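PDB 4Q48: DNA helicase RecQ from Deinococcus radiodurans, which probably couples ATP hydrolysis to the unwinding of duplex DNA while translocating in the 3'-5' direction, the present chain being its catalytic core. Local coordinates for residues A238-C243 against R306-L311; L244-V249 against A265-L270; L311-S316 against A336-G341. All coordinates share one frame; numbering follows the deposited sequence.

Contact 1 of 3, residues A238-C243 against R306-L311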
ATOM      1  N   ALA A 238     -26.624  -0.050  -0.066  1.00 35.42           N
ATOM      2  CA  ALA A 238     -25.722   0.006   1.085  1.00 36.85           C
ATOM      3  C   ALA A 238     -24.452   0.735   0.702  1.00 36.84           C
ATOM      4  O   ALA A 238     -23.893   0.513  -0.370  1.00 35.34           O
ATOM      5  CB  ALA A 238     -25.396  -1.353   1.596  1.00 32.05           C
ATOM      6  N   GLY A 239     -24.026   1.643   1.569  1.00 36.65           N
ATOM      7  CA  GLY A 239     -22.794   2.360   1.351  1.00 38.90           C
ATOM      8  C   GLY A 239     -22.154   2.737   2.661  1.00 39.82           C
ATOM      9  O   GLY A 239     -22.807   2.754   3.699  1.00 44.25           O
ATOM     10  N   ILE A 240     -20.865   3.047   2.600  1.00 40.32           N
ATOM     11  CA  ILE A 240     -20.122   3.581   3.732  1.00 37.73           C
ATOM     12  C   ILE A 240     -19.703   5.018   3.446  1.00 37.15           C
ATOM     13  O   ILE A 240     -19.205   5.294   2.374  1.00 36.16           O
ATOM     14  CB  ILE A 240     -18.863   2.774   4.022  1.00 34.06           C
ATOM     15  CG1 ILE A 240     -19.190   1.284   4.119  1.00 37.80           C
ATOM     16  CG2 ILE A 240     -18.196   3.307   5.279  1.00 35.35           C
ATOM     17  CD1 ILE A 240     -17.944   0.369   4.195  1.00 36.04           C
ATOM     18  N   VAL A 241     -19.950   5.931   4.379  1.00 39.94           N
ATOM     19  CA  VAL A 241     -19.454   7.304   4.292  1.00 35.45           C
ATOM     20  C   VAL A 241     -18.398   7.547   5.345  1.00 37.24           C
ATOM     21  O   VAL A 241     -18.715   7.525   6.525  1.00 44.71           O
ATOM     22  CB  VAL A 241     -20.574   8.333   4.508  1.00 35.41           C
ATOM     23  CG1 VAL A 241     -20.006   9.751   4.486  1.00 32.08           C
ATOM     24  CG2 VAL A 241     -21.690   8.130   3.499  1.00 36.79           C
ATOM     25  N   TYR A 242     -17.152   7.782   4.949  1.00 40.63           N
ATOM     26  CA  TYR A 242     -16.086   8.037   5.927  1.00 40.11           C
ATOM     27  C   TYR A 242     -15.901   9.517   6.288  1.00 40.62           C
ATOM     28  O   TYR A 242     -15.767  10.366   5.405  1.00 45.94           O
ATOM     29  CB  TYR A 242     -14.782   7.516   5.392  1.00 34.40           C
ATOM     30  CG  TYR A 242     -14.688   6.030   5.362  1.00 38.53           C
ATOM     31  CD1 TYR A 242     -14.451   5.299   6.529  1.00 45.32           C
ATOM     32  CD2 TYR A 242     -14.773   5.343   4.164  1.00 37.59           C
ATOM     33  CE1 TYR A 242     -14.330   3.914   6.498  1.00 41.63           C
ATOM     34  CE2 TYR A 242     -14.641   3.962   4.125  1.00 38.51           C
ATOM     35  CZ  TYR A 242     -14.432   3.258   5.289  1.00 36.54           C
ATOM     36  OH  TYR A 242     -14.324   1.890   5.226  1.00 43.44           O
ATOM     37  N   CYS A 243     -15.876   9.833   7.576  1.00 44.91           N
ATOM     38  CA  CYS A 243     -15.569  11.206   8.007  1.00 55.53           C
ATOM     39  C   CYS A 243     -14.377  11.203   8.951  1.00 59.62           C
ATOM     40  O   CYS A 243     -14.041  10.155   9.524  1.00 54.28           O
ATOM     41  CB  CYS A 243     -16.771  11.869   8.671  1.00 61.39           C
ATOM     42  SG  CYS A 243     -18.230  11.957   7.617  1.00 61.42           S
ATOM     43  N   ARG A 306     -22.341  -0.668  -2.368  1.00 35.28           N
ATOM     44  CA  ARG A 306     -22.466  -0.003  -3.653  1.00 35.99           C
ATOM     45  C   ARG A 306     -21.647   1.282  -3.789  1.00 37.16           C
ATOM     46  O   ARG A 306     -21.341   1.695  -4.903  1.00 36.78           O
ATOM     47  CB  ARG A 306     -23.943   0.295  -3.913  1.00 39.41           C
ATOM     48  CG  ARG A 306     -24.613  -0.813  -4.646  1.00 36.48           C
ATOM     49  CD  ARG A 306     -23.766  -1.227  -5.814  1.00 37.55           C
ATOM     50  NE  ARG A 306     -23.917  -2.639  -6.067  1.00 41.99           N
ATOM     51  CZ  ARG A 306     -23.017  -3.556  -5.748  1.00 40.74           C
ATOM     52  NH1 ARG A 306     -21.853  -3.211  -5.263  1.00 40.60           N
ATOM     53  NH2 ARG A 306     -23.259  -4.825  -5.996  1.00 51.52           N
ATOM     54  N   PHE A 307     -21.310   1.927  -2.675  1.00 34.67           N
ATOM     55  CA  PHE A 307     -20.410   3.067  -2.737  1.00 32.18           C
ATOM     56  C   PHE A 307     -19.598   3.294  -1.461  1.00 41.01           C
ATOM     57  O   PHE A 307     -19.997   2.885  -0.352  1.00 38.18           O
ATOM     58  CB  PHE A 307     -21.185   4.339  -3.077  1.00 35.03           C
ATOM     59  CG  PHE A 307     -22.092   4.853  -1.969  1.00 37.06           C
ATOM     60  CD1 PHE A 307     -23.429   4.480  -1.911  1.00 38.32           C
ATOM     61  CD2 PHE A 307     -21.631   5.779  -1.048  1.00 36.40           C
ATOM     62  CE1 PHE A 307     -24.262   4.983  -0.942  1.00 38.25           C
ATOM     63  CE2 PHE A 307     -22.474   6.289  -0.066  1.00 39.22           C
ATOM     64  CZ  PHE A 307     -23.789   5.886  -0.019  1.00 40.05           C
ATOM     65  N   VAL A 308     -18.437   3.923  -1.639  1.00 36.04           N
ATOM     66  CA  VAL A 308     -17.703   4.477  -0.520  1.00 33.61           C
ATOM     67  C   VAL A 308     -17.446   5.948  -0.767  1.00 33.28           C
ATOM     68  O   VAL A 308     -16.799   6.329  -1.750  1.00 34.06           O
ATOM     69  CB  VAL A 308     -16.393   3.751  -0.260  1.00 32.63           C
ATOM     70  CG1 VAL A 308     -15.529   4.583   0.642  1.00 34.15           C
ATOM     71  CG2 VAL A 308     -16.681   2.437   0.421  1.00 34.74           C
ATOM     72  N   ALA A 309     -17.940   6.764   0.159  1.00 34.44           N
ATOM     73  CA  ALA A 309     -17.814   8.206   0.096  1.00 33.67           C
ATOM     74  C   ALA A 309     -16.775   8.724   1.072  1.00 37.30           C
ATOM     75  O   ALA A 309     -16.812   8.393   2.256  1.00 39.07           O
ATOM     76  CB  ALA A 309     -19.159   8.859   0.379  1.00 32.70           C
ATOM     77  N   HIS A 310     -15.881   9.588   0.590  1.00 38.20           N
ATOM     78  CA  HIS A 310     -14.952  10.261   1.487  1.00 36.49           C
ATOM     79  C   HIS A 310     -15.291  11.745   1.560  1.00 42.05           C
ATOM     80  O   HIS A 310     -15.246  12.450   0.551  1.00 40.41           O
ATOM     81  CB  HIS A 310     -13.511  10.043   1.031  1.00 33.48           C
ATOM     82  CG  HIS A 310     -12.935   8.728   1.466  1.00 34.06           C
ATOM     83  ND1 HIS A 310     -12.951   7.602   0.667  1.00 32.87           N
ATOM     84  CD2 HIS A 310     -12.334   8.361   2.625  1.00 29.87           C
ATOM     85  CE1 HIS A 310     -12.377   6.603   1.316  1.00 33.12           C
ATOM     86  NE2 HIS A 310     -11.990   7.039   2.502  1.00 31.23           N
ATOM     87  N   LEU A 311     -15.634  12.218   2.757  1.00 42.08           N
ATOM     88  CA  LEU A 311     -16.055  13.602   2.913  1.00 40.33           C
ATOM     89  C   LEU A 311     -14.902  14.404   3.500  1.00 47.41           C
ATOM     90  O   LEU A 311     -14.997  15.622   3.710  1.00 48.33           O
ATOM     91  CB  LEU A 311     -17.285  13.669   3.812  1.00 36.92           C
ATOM     92  CG  LEU A 311     -18.590  13.407   3.064  1.00 39.68           C
ATOM     93  CD1 LEU A 311     -19.768  13.328   4.027  1.00 43.63           C
ATOM     94  CD2 LEU A 311     -18.838  14.444   2.001  1.00 39.64           C
TER

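Contact 2 of 3, residues L244-V249 against A265-L270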
ATOM      1  N   LEU A 244     -13.742  12.369   9.108  1.00 60.59           N
ATOM      2  CA  LEU A 244     -12.456  12.456   9.823  1.00 61.84           C
ATOM      3  C   LEU A 244     -12.586  12.378  11.336  1.00 56.68           C
ATOM      4  O   LEU A 244     -11.794  11.712  12.006  1.00 59.63           O
ATOM      5  CB  LEU A 244     -11.695  13.726   9.437  1.00 62.73           C
ATOM      6  CG  LEU A 244     -10.191  13.519   9.677  1.00 66.20           C
ATOM      7  CD1 LEU A 244      -9.718  12.225   8.996  1.00 56.69           C
ATOM      8  CD2 LEU A 244      -9.350  14.719   9.211  1.00 57.26           C
ATOM      9  N   SER A 245     -13.585  13.066  11.865  1.00 60.54           N
ATOM     10  CA  SER A 245     -13.798  13.133  13.307  1.00 70.74           C
ATOM     11  C   SER A 245     -15.016  12.333  13.755  1.00 65.24           C
ATOM     12  O   SER A 245     -15.925  12.049  12.977  1.00 60.81           O
ATOM     13  CB  SER A 245     -13.980  14.589  13.759  1.00 68.05           C
ATOM     14  OG  SER A 245     -15.138  15.167  13.168  1.00 66.35           O
ATOM     15  N   ARG A 246     -15.014  11.975  15.029  1.00 68.13           N
ATOM     16  CA  ARG A 246     -16.152  11.316  15.647  1.00 66.56           C
ATOM     17  C   ARG A 246     -17.412  12.223  15.648  1.00 67.67           C
ATOM     18  O   ARG A 246     -18.546  11.736  15.637  1.00 63.76           O
ATOM     19  CB  ARG A 246     -15.757  10.881  17.058  1.00 67.45           C
ATOM     20  CG  ARG A 246     -16.893  10.738  18.031  1.00 77.25           C
ATOM     21  CD  ARG A 246     -16.433  10.070  19.319  1.00 87.52           C
ATOM     22  NE  ARG A 246     -17.526   9.966  20.285  1.00 95.30           N
ATOM     23  CZ  ARG A 246     -17.398   9.456  21.505  1.00 94.15           C
ATOM     24  NH1 ARG A 246     -16.219   8.998  21.909  1.00 93.03           N
ATOM     25  NH2 ARG A 246     -18.447   9.408  22.320  1.00 96.39           N
ATOM     26  N   LYS A 247     -17.213  13.541  15.623  1.00 68.16           N
ATOM     27  CA  LYS A 247     -18.339  14.480  15.646  1.00 68.29           C
ATOM     28  C   LYS A 247     -18.990  14.641  14.268  1.00 65.36           C
ATOM     29  O   LYS A 247     -20.206  14.843  14.170  1.00 58.31           O
ATOM     30  CB  LYS A 247     -17.875  15.845  16.183  1.00 65.60           C
ATOM     31  CG  LYS A 247     -18.491  17.061  15.482  1.00 68.88           C
ATOM     32  CD  LYS A 247     -18.191  18.356  16.213  1.00 70.28           C
ATOM     33  CE  LYS A 247     -18.484  19.581  15.349  1.00 74.54           C
ATOM     34  NZ  LYS A 247     -19.831  20.166  15.611  1.00 85.90           N
ATOM     35  N   SER A 248     -18.183  14.539  13.212  1.00 65.75           N
ATOM     36  CA  SER A 248     -18.700  14.599  11.846  1.00 65.71           C
ATOM     37  C   SER A 248     -19.511  13.333  11.520  1.00 63.89           C
ATOM     38  O   SER A 248     -20.502  13.396  10.788  1.00 56.93           O
ATOM     39  CB  SER A 248     -17.564  14.784  10.844  1.00 63.80           C
ATOM     40  OG  SER A 248     -16.755  15.891  11.201  1.00 64.79           O
ATOM     41  N   VAL A 249     -19.090  12.195  12.076  1.00 60.00           N
ATOM     42  CA  VAL A 249     -19.843  10.944  11.948  1.00 61.36           C
ATOM     43  C   VAL A 249     -21.243  11.068  12.564  1.00 60.77           C
ATOM     44  O   VAL A 249     -22.240  10.849  11.884  1.00 58.50           O
ATOM     45  CB  VAL A 249     -19.081   9.747  12.586  1.00 58.08           C
ATOM     46  CG1 VAL A 249     -20.024   8.619  12.942  1.00 53.61           C
ATOM     47  CG2 VAL A 249     -17.978   9.248  11.646  1.00 58.31           C
ATOM     48  N   ALA A 265     -24.307   5.705  12.909  1.00 57.52           N
ATOM     49  CA  ALA A 265     -22.968   6.120  13.286  1.00 59.53           C
ATOM     50  C   ALA A 265     -22.175   4.898  13.752  1.00 61.57           C
ATOM     51  O   ALA A 265     -22.746   3.963  14.316  1.00 69.01           O
ATOM     52  CB  ALA A 265     -23.017   7.187  14.372  1.00 55.76           C
ATOM     53  N   TYR A 266     -20.866   4.918  13.509  1.00 57.57           N
ATOM     54  CA  TYR A 266     -19.957   3.818  13.840  1.00 57.32           C
ATOM     55  C   TYR A 266     -18.575   4.423  14.080  1.00 69.13           C
ATOM     56  O   TYR A 266     -17.876   4.797  13.124  1.00 62.40           O
ATOM     57  CB  TYR A 266     -19.925   2.792  12.713  1.00 52.22           C
ATOM     58  CG  TYR A 266     -19.170   1.494  12.945  1.00 59.33           C
ATOM     59  CD1 TYR A 266     -19.681   0.498  13.759  1.00 65.32           C
ATOM     60  CD2 TYR A 266     -17.975   1.236  12.275  1.00 68.45           C
ATOM     61  CE1 TYR A 266     -19.009  -0.703  13.930  1.00 67.39           C
ATOM     62  CE2 TYR A 266     -17.293   0.045  12.439  1.00 70.26           C
ATOM     63  CZ  TYR A 266     -17.813  -0.924  13.274  1.00 74.24           C
ATOM     64  OH  TYR A 266     -17.134  -2.117  13.450  1.00 73.16           O
ATOM     65  N   HIS A 267     -18.196   4.545  15.352  1.00 71.45           N
ATOM     66  CA  HIS A 267     -16.923   5.161  15.722  1.00 73.70           C
ATOM     67  C   HIS A 267     -16.327   4.530  16.981  1.00 77.34           C
ATOM     68  O   HIS A 267     -17.005   3.794  17.705  1.00 77.88           O
ATOM     69  CB  HIS A 267     -17.128   6.684  15.884  1.00 72.23           C
ATOM     70  CG  HIS A 267     -18.186   7.053  16.874  1.00 72.19           C
ATOM     71  ND1 HIS A 267     -18.018   6.925  18.234  1.00 80.07           N
ATOM     72  CD2 HIS A 267     -19.474   7.429  16.691  1.00 73.27           C
ATOM     73  CE1 HIS A 267     -19.129   7.287  18.851  1.00 82.09           C
ATOM     74  NE2 HIS A 267     -20.031   7.587  17.934  1.00 76.14           N
ATOM     75  N   ALA A 268     -15.067   4.859  17.254  1.00 73.71           N
ATOM     76  CA  ALA A 268     -14.308   4.248  18.340  1.00 75.84           C
ATOM     77  C   ALA A 268     -15.012   4.469  19.675  1.00 82.11           C
ATOM     78  O   ALA A 268     -14.763   3.776  20.666  1.00 86.66           O
ATOM     79  CB  ALA A 268     -12.879   4.815  18.377  1.00 70.66           C
ATOM     80  N   GLY A 269     -15.895   5.458  19.682  1.00 85.24           N
ATOM     81  CA  GLY A 269     -16.546   5.923  20.886  1.00 88.10           C
ATOM     82  C   GLY A 269     -17.545   5.045  21.603  1.00 89.28           C
ATOM     83  O   GLY A 269     -17.170   4.054  22.226  1.00 91.71           O
ATOM     84  N   LEU A 270     -18.822   5.362  21.426  1.00 88.93           N
ATOM     85  CA  LEU A 270     -19.887   4.888  22.304  1.00 95.36           C
ATOM     86  C   LEU A 270     -20.035   3.346  22.224  1.00 99.86           C
ATOM     87  O   LEU A 270     -19.517   2.691  21.295  1.00 91.84           O
ATOM     88  CB  LEU A 270     -21.196   5.669  21.956  1.00 97.87           C
ATOM     89  CG  LEU A 270     -22.482   5.957  22.778  1.00100.97           C
ATOM     90  CD1 LEU A 270     -23.480   6.728  21.936  1.00 90.84           C
ATOM     91  CD2 LEU A 270     -23.198   4.816  23.387  1.00 96.24           C
TER

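Contact 3 of 3, residues L311-S316 against A336-G341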
ATOM      1  N   LEU A 311     -15.634  12.218   2.757  1.00 42.08           N
ATOM      2  CA  LEU A 311     -16.055  13.602   2.913  1.00 40.33           C
ATOM      3  C   LEU A 311     -14.902  14.404   3.500  1.00 47.41           C
ATOM      4  O   LEU A 311     -14.997  15.622   3.710  1.00 48.33           O
ATOM      5  CB  LEU A 311     -17.285  13.669   3.812  1.00 36.92           C
ATOM      6  CG  LEU A 311     -18.590  13.407   3.064  1.00 39.68           C
ATOM      7  CD1 LEU A 311     -19.768  13.328   4.027  1.00 43.63           C
ATOM      8  CD2 LEU A 311     -18.838  14.444   2.001  1.00 39.64           C
ATOM      9  N   ASP A 312     -13.803  13.699   3.746  1.00 41.45           N
ATOM     10  CA  ASP A 312     -12.549  14.304   4.165  1.00 47.12           C
ATOM     11  C   ASP A 312     -11.416  13.483   3.568  1.00 48.10           C
ATOM     12  O   ASP A 312     -11.625  12.352   3.111  1.00 41.33           O
ATOM     13  CB  ASP A 312     -12.387  14.352   5.700  1.00 48.58           C
ATOM     14  CG  ASP A 312     -13.474  15.138   6.394  1.00 51.91           C
ATOM     15  OD1 ASP A 312     -13.629  16.348   6.109  1.00 52.57           O
ATOM     16  OD2 ASP A 312     -14.152  14.542   7.262  1.00 59.99           O
ATOM     17  N   LEU A 313     -10.220  14.060   3.559  1.00 43.69           N
ATOM     18  CA  LEU A 313      -9.053  13.338   3.096  1.00 38.64           C
ATOM     19  C   LEU A 313      -8.745  12.183   4.022  1.00 43.05           C
ATOM     20  O   LEU A 313      -8.748  12.342   5.248  1.00 44.54           O
ATOM     21  CB  LEU A 313      -7.858  14.262   2.997  1.00 43.23           C
ATOM     22  CG  LEU A 313      -7.797  15.110   1.743  1.00 43.21           C
ATOM     23  CD1 LEU A 313      -6.532  15.965   1.807  1.00 43.23           C
ATOM     24  CD2 LEU A 313      -7.816  14.217   0.516  1.00 35.35           C
ATOM     25  N   PRO A 314      -8.455  11.014   3.443  1.00 42.50           N
ATOM     26  CA  PRO A 314      -7.977   9.893   4.245  1.00 42.45           C
ATOM     27  C   PRO A 314      -6.590  10.217   4.787  1.00 40.00           C
ATOM     28  O   PRO A 314      -6.034  11.232   4.382  1.00 43.40           O
ATOM     29  CB  PRO A 314      -7.920   8.745   3.248  1.00 36.49           C
ATOM     30  CG  PRO A 314      -8.496   9.266   1.984  1.00 33.07           C
ATOM     31  CD  PRO A 314      -8.399  10.720   2.006  1.00 36.58           C
ATOM     32  N   LYS A 315      -6.031   9.382   5.657  1.00 40.26           N
ATOM     33  CA  LYS A 315      -4.710   9.678   6.211  1.00 43.01           C
ATOM     34  C   LYS A 315      -3.585   9.270   5.254  1.00 44.66           C
ATOM     35  O   LYS A 315      -2.462   9.754   5.353  1.00 54.16           O
ATOM     36  CB  LYS A 315      -4.511   8.981   7.565  1.00 48.09           C
ATOM     37  CG  LYS A 315      -5.705   9.088   8.509  1.00 56.65           C
ATOM     38  CD  LYS A 315      -5.259   9.111   9.987  1.00 61.87           C
ATOM     39  CE  LYS A 315      -6.377   8.728  10.987  1.00 70.55           C
ATOM     40  NZ  LYS A 315      -5.980   7.926  12.206  1.00 56.25           N
ATOM     41  N   SER A 316      -3.886   8.378   4.326  1.00 41.74           N
ATOM     42  CA  SER A 316      -2.890   7.922   3.384  1.00 39.53           C
ATOM     43  C   SER A 316      -3.500   7.218   2.176  1.00 41.42           C
ATOM     44  O   SER A 316      -4.696   6.911   2.162  1.00 36.92           O
ATOM     45  CB  SER A 316      -1.929   6.987   4.097  1.00 38.64           C
ATOM     46  OG  SER A 316      -2.623   5.842   4.552  1.00 39.02           O
ATOM     47  N   ALA A 336     -16.360   4.792  -5.907  1.00 33.11           N
ATOM     48  CA  ALA A 336     -15.669   5.440  -4.815  1.00 26.89           C
ATOM     49  C   ALA A 336     -15.678   6.902  -5.160  1.00 29.54           C
ATOM     50  O   ALA A 336     -15.204   7.284  -6.229  1.00 28.82           O
ATOM     51  CB  ALA A 336     -14.278   4.906  -4.641  1.00 31.31           C
ATOM     52  N   TRP A 337     -16.280   7.695  -4.273  1.00 30.96           N
ATOM     53  CA  TRP A 337     -16.584   9.111  -4.487  1.00 25.73           C
ATOM     54  C   TRP A 337     -15.975   9.924  -3.353  1.00 31.43           C
ATOM     55  O   TRP A 337     -16.265   9.661  -2.174  1.00 29.81           O
ATOM     56  CB  TRP A 337     -18.084   9.271  -4.523  1.00 28.87           C
ATOM     57  CG  TRP A 337     -18.689  10.623  -4.730  1.00 28.94           C
ATOM     58  CD1 TRP A 337     -19.221  11.106  -5.890  1.00 29.94           C
ATOM     59  CD2 TRP A 337     -18.945  11.620  -3.723  1.00 29.14           C
ATOM     60  NE1 TRP A 337     -19.769  12.356  -5.679  1.00 36.88           N
ATOM     61  CE2 TRP A 337     -19.611  12.696  -4.358  1.00 33.09           C
ATOM     62  CE3 TRP A 337     -18.675  11.710  -2.351  1.00 28.03           C
ATOM     63  CZ2 TRP A 337     -19.998  13.856  -3.671  1.00 25.57           C
ATOM     64  CZ3 TRP A 337     -19.046  12.874  -1.674  1.00 29.83           C
ATOM     65  CH2 TRP A 337     -19.715  13.922  -2.338  1.00 29.00           C
ATOM     66  N   MET A 338     -15.102  10.877  -3.683  1.00 31.18           N
ATOM     67  CA  MET A 338     -14.450  11.703  -2.658  1.00 30.15           C
ATOM     68  C   MET A 338     -14.358  13.182  -3.054  1.00 33.22           C
ATOM     69  O   MET A 338     -14.000  13.556  -4.187  1.00 28.13           O
ATOM     70  CB  MET A 338     -13.050  11.179  -2.320  1.00 30.23           C
ATOM     71  CG  MET A 338     -12.205  12.143  -1.460  1.00 31.42           C
ATOM     72  SD  MET A 338     -10.606  11.502  -0.876  1.00 43.96           S
ATOM     73  CE  MET A 338      -9.636  11.484  -2.368  1.00 33.23           C
ATOM     74  N   VAL A 339     -14.673  14.022  -2.081  1.00 33.75           N
ATOM     75  CA  VAL A 339     -14.490  15.445  -2.237  1.00 36.89           C
ATOM     76  C   VAL A 339     -13.573  15.933  -1.135  1.00 36.30           C
ATOM     77  O   VAL A 339     -13.598  15.454  -0.005  1.00 35.81           O
ATOM     78  CB  VAL A 339     -15.826  16.235  -2.195  1.00 33.60           C
ATOM     79  CG1 VAL A 339     -16.594  16.112  -3.522  1.00 27.77           C
ATOM     80  CG2 VAL A 339     -16.659  15.843  -0.963  1.00 25.48           C
ATOM     81  N   TYR A 340     -12.739  16.886  -1.495  1.00 38.40           N
ATOM     82  CA  TYR A 340     -11.838  17.478  -0.550  1.00 38.17           C
ATOM     83  C   TYR A 340     -11.670  18.907  -1.036  1.00 40.63           C
ATOM     84  O   TYR A 340     -11.892  19.208  -2.221  1.00 39.26           O
ATOM     85  CB  TYR A 340     -10.508  16.709  -0.500  1.00 39.11           C
ATOM     86  CG  TYR A 340      -9.558  17.062  -1.623  1.00 33.38           C
ATOM     87  CD1 TYR A 340      -9.792  16.642  -2.920  1.00 28.73           C
ATOM     88  CD2 TYR A 340      -8.416  17.818  -1.371  1.00 34.34           C
ATOM     89  CE1 TYR A 340      -8.918  16.984  -3.931  1.00 31.39           C
ATOM     90  CE2 TYR A 340      -7.547  18.154  -2.368  1.00 26.19           C
ATOM     91  CZ  TYR A 340      -7.805  17.749  -3.633  1.00 26.15           C
ATOM     92  OH  TYR A 340      -6.931  18.106  -4.610  1.00 37.95           O
ATOM     93  N   GLY A 341     -11.300  19.795  -0.129  1.00 41.28           N
ATOM     94  CA  GLY A 341     -11.071  21.167  -0.509  1.00 45.07           C
ATOM     95  C   GLY A 341      -9.796  21.773   0.034  1.00 52.90           C
ATOM     96  O   GLY A 341      -9.000  21.119   0.732  1.00 47.41           O
TER

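Contact 1 of 3, residues A238-C243 against R306-L311
Strands 238-242 and 306-310 run side by side, 9° from exactly parallel, inside the parallel sheet of the second RecA-like helicase domain, and they give an example of a parallel ladder. At its start Arg306 N donates to Ala238 O (2.8 Å), while the bent side chain leads away to a salt bridge with Asp330. Phe307 O then accepts from Ile240 N at 3.1 Å. Phe307 CG lies in the crowded position between backbone N and carbonyl carbon (chi1 71°), which folds the ring back over the neighbouring strand. Gly239, having no side chain, meets that ring with its CA, 3.8 Å from the centroid and almost straight above it, a CH-pi contact; Val241 CG2 comes to the ring's edge. Val308 faces the other side of the sheet. Its CG1, anti to the backbone N, lies in the plane of the Tyr242 ring, 3.6 Å from CE2, while Ile240 CG2 sits over one face of that ring, toward the rim. Ala309 uses both its peptide groups here, N to Ile240 O (2.9 Å) and O from Tyr242 N (2.8 Å). His310 follows beside Tyr242, the rings pointing the same way and nearly parallel, at 18°, but displaced (centroids 5.1 Å) until little of one lies over the other. Their polar tips part company, His310 NE2 bonding Glu323, which would favour a charged imidazole, and Tyr242 OH bonding Arg326. Leu311 N closes the ladder on Tyr242 O, and its CD1 rests on Val241 CG1. Strand 289-292 continues the sheet beyond 238-242 and strand 334-340 beyond 306-310; helix 222-233 packs on Phe307, Ala309 and Leu311, and helix 246-258 on Cys243.

Contact 2 of 3, residues L244-V249 against A265-L270
In the beta-alpha-beta crossover that leads from strand 238-242 through helix 246-258 to strand 263-266, the first turn of the helix meets the last part of strand 263-266 and the loop that follows. The tight part belongs to Val249, the buried residue of the contact. Its CG1, anti to the backbone N, presses on Ala265 CB at 3.6 Å and also reaches the edge of the His267 ring, near the ring plane, at CD2. This small apolar seam joins helix to strand without any hydrogen bond between the two segments. Toward solvent the packing changes character. Arg246, one turn nearer the helix start, is drawn out straight from CG to NE and crosses obliquely over His267, whose own CG is in the crowded position (chi1 56°). Arg246 CG stands over the imidazole face, 4.1 Å from its centroid, in a CH-pi contact. Farther out, the guanidinium lies at 19° to the ring, and one of its faces is covered by His267 CE1 and Gly269 CA. Its charge has a weak partner, a long ion pair of NE with Glu250, so the exposed arm is probably held more by flat overlap than by directed bonds. The helix start is held by directed bonds: at the N-cap, Ser245 OG accepts from Ser248 N (3.1 Å) and also bonds Ser248 OG (2.6 Å).

Contact 3 of 3, residues L311-S316 against A336-G341
Ser316 OG is gripped twice, by a capping bond from Gly319 N and by a weak bond with Glu318, at the far end of the loop, away from the strand, where it is the N-cap of helix 317-324. Nearer the strand, Asp312 OD2 has one firm hydrogen bond, from Leu244 N, while Lys219 NZ bonds Leu311 O and makes a long, weak ion pair with Asp312 OD1. Residues 311-314 run roughly at right angles (82°) to residues 337-340 and meet them through apolar groups. Leu311 CD2 lies alongside Val339 CG2 (3.9 Å) and touches Trp337 at the ring edge through CZ3 (4.0 Å); Val339 CG1 sits over a face of that indole, which also stacks with Phe229. Leu313 comes obliquely onto Tyr340, CD2 on CB at 3.8 Å. Met338 runs extended until its last torsion bends (chi3 72°), bringing SD tip to tip with Pro314 CD at 3.7 Å. Helix 359-376 packs against both segments, Leu372 on Pro314 and Cys376 on Leu313, Met338 and Tyr340. With no hydrogen bond between the segments, the contact is apolar and undirected, held by shape and hydrophobic burial, and those polar atoms of the loop find their partners outside it.

From the N terminus, strand 238-242 comes first and opens contact 1. The chain turns at once into 244-249, and contact 2 closes first, when 265-270 returns to the start of helix 246-258. Contact 1 closes later, at 306-311, and so encloses contact 2. Leu311 ends contact 1 and opens contact 3, whose loop closes at 336-341; no two loops cross. All three reach one sheet; strands 305-310 and 334-340 are neighbours in it, His310 N and Val308 O bonding across to Trp337. A hydrogen bond ties the loops of contacts 2 and 3, while Cys243 packs on Ser248 between contacts 1 and 2. Together they tie central strands, crossover helix, outermost strand 263-266, strand 334-340 and the loop 311-316 leading to helix 317-324.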